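Local coordinates for probable O-methyltransferase (Mycobacterium tuberculosis, PDB 6JCL), which transfers a methyl group from S-adenosyl-L-methionine to catechol-like compounds with the help of a divalent metal cation, and works as a homodimer, at the interface of chains A and B. Residues are numbered along the deposited sequence; one frame, centred on the assembly and turned at random. Chains: chain A/B, Probable O-methyltransferase.

The interface of chains A and B. Residues chain A 168, 189, 201-204; chain B 12-13, 16, 20, 47.
A:Ala202 and B:Leu16 meet where strand 198-206 of chain A lies against helix 9-21 of chain B, in part of the two-fold interface of this homodimer. The methyl of A:Ala202 points towards A:Leu189 of its own chain and is met from the flank by two leucines of the helix: its CB is 3.6 Å from CD1 of B:Leu20 and 3.8 Å from CD2 of B:Leu16. With its CG anti to the carbonyl carbon (chi1 -60°), B:Leu16 spreads both methyls over chain A; CD2 also meets A:Leu189 CD1 on helix 180-194, while CD1 faces A:Ala202 O and the end of A:Ile168. B:Leu20 reaches A:Leu189 as well, its CD2 lying against the backbone carbonyl.

Polar groups pin the strand at both ends of this apolar strip. B:Gln47, near the start of helix 46-58, bends at chi2 (-52°) and turns its amide oxygen back to the strand. There B:Gln47 OE1 takes two hydrogen bonds: the backbone N of A:Ala202 comes in the carbonyl plane at 2.9 Å, and the hydroxyl OG1 of A:Thr201 comes from above that plane. These two donors would hold the amide in its rotation. A:Thr201 OG1 also hydrogen-bonds the backbone O of B:Gln47 at 2.9 Å, in the carbonyl plane and on a lone pair; its one hydrogen must be shared between O and OE1, or go to one at a time.

At the other end A:Gln204 extends beyond CG and lays its amide against B:Val12, with CD 3.4 Å from CG1. A:Gln204 NE2 gives a hydrogen bond to the carboxylate OD1 of B:Asp13 at 2.9 Å; the acceptor lies in the amide plane, but the donor stands above the carboxylate, the two planes being turned 68° apart. OD1 of B:Asp13 also binds a water, 2.8 Å from it, which bridges to A:Ala202 O and to the backbone N of A:Gln204, 3.1 Å from the water oxygen.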
# COMPACT_ATOMS: atom_id res chain seq x y z
N ILE A 168 -8.80 6.32 -9.83
CA ILE A 168 -8.14 6.53 -11.11
C ILE A 168 -9.08 6.30 -12.29
O ILE A 168 -9.05 7.05 -13.28
CB ILE A 168 -6.87 5.65 -11.25
CG1 ILE A 168 -5.91 5.88 -10.05
CG2 ILE A 168 -6.18 5.90 -12.61
CD1 ILE A 168 -5.34 7.31 -9.97
N LEU A 189 -9.23 13.60 -5.20
CA LEU A 189 -7.78 13.72 -5.15
C LEU A 189 -7.36 15.18 -4.94
O LEU A 189 -6.42 15.47 -4.18
CB LEU A 189 -7.17 13.16 -6.44
CG LEU A 189 -7.32 11.64 -6.62
CD1 LEU A 189 -6.97 11.27 -8.07
CD2 LEU A 189 -6.42 10.91 -5.65
N THR A 201 -0.98 10.11 -0.81
CA THR A 201 -0.42 9.62 -2.06
C THR A 201 -1.50 8.82 -2.79
O THR A 201 -2.54 8.48 -2.22
CB THR A 201 0.84 8.78 -1.83
OG1 THR A 201 1.52 8.58 -3.08
CG2 THR A 201 0.47 7.42 -1.23
N ALA A 202 -1.27 8.54 -4.07
CA ALA A 202 -2.22 7.71 -4.82
C ALA A 202 -1.43 6.77 -5.71
O ALA A 202 -0.47 7.19 -6.37
CB ALA A 202 -3.19 8.56 -5.66
N ILE A 203 -1.80 5.50 -5.68
CA ILE A 203 -1.10 4.45 -6.41
C ILE A 203 -2.03 3.92 -7.49
O ILE A 203 -3.12 3.39 -7.19
CB ILE A 203 -0.64 3.32 -5.49
CG1 ILE A 203 0.28 3.87 -4.38
CG2 ILE A 203 0.06 2.23 -6.30
CD1 ILE A 203 1.51 4.59 -4.91
N GLN A 204 -1.59 4.01 -8.75
CA GLN A 204 -2.34 3.38 -9.84
C GLN A 204 -2.11 1.88 -9.85
O GLN A 204 -0.97 1.42 -9.72
CB GLN A 204 -1.89 3.95 -11.18
CG GLN A 204 -1.91 5.47 -11.26
CD GLN A 204 -1.56 5.96 -12.66
OE1 GLN A 204 -2.26 5.61 -13.63
NE2 GLN A 204 -0.48 6.72 -12.78
N VAL B 12 -1.26 10.38 -15.82
CA VAL B 12 -1.95 10.37 -14.53
C VAL B 12 -0.95 10.62 -13.40
O VAL B 12 -1.20 11.40 -12.48
CB VAL B 12 -2.71 9.04 -14.34
CG1 VAL B 12 -3.21 8.88 -12.88
CG2 VAL B 12 -3.88 8.97 -15.31
N ASP B 13 0.24 9.99 -13.48
CA ASP B 13 1.24 10.21 -12.43
C ASP B 13 1.67 11.67 -12.37
O ASP B 13 1.88 12.21 -11.28
CB ASP B 13 2.45 9.29 -12.64
CG ASP B 13 2.49 8.08 -11.66
OD1 ASP B 13 1.49 7.81 -10.96
OD2 ASP B 13 3.53 7.39 -11.61
N LEU B 16 -0.97 13.31 -10.40
CA LEU B 16 -0.90 12.93 -8.98
C LEU B 16 0.28 13.61 -8.29
O LEU B 16 0.17 14.05 -7.14
CB LEU B 16 -0.80 11.41 -8.84
CG LEU B 16 -1.96 10.57 -9.42
CD1 LEU B 16 -1.65 9.08 -9.34
CD2 LEU B 16 -3.26 10.88 -8.69
N LEU B 20 -0.78 15.86 -5.20
CA LEU B 20 -0.60 15.26 -3.88
C LEU B 20 0.79 15.42 -3.29
O LEU B 20 0.93 15.31 -2.08
CB LEU B 20 -0.93 13.76 -3.93
CG LEU B 20 -2.35 13.41 -4.39
CD1 LEU B 20 -2.46 11.86 -4.42
CD2 LEU B 20 -3.39 14.02 -3.49
N GLN B 47 5.01 9.24 -6.24
CA GLN B 47 3.89 8.59 -5.55
C GLN B 47 4.38 7.38 -4.77
O GLN B 47 3.89 7.10 -3.67
CB GLN B 47 2.79 8.16 -6.52
CG GLN B 47 2.09 9.30 -7.27
CD GLN B 47 1.57 10.38 -6.35
OE1 GLN B 47 0.76 10.12 -5.46
NE2 GLN B 47 2.01 11.61 -6.58
O HOH W 1 0.68 6.11 -8.83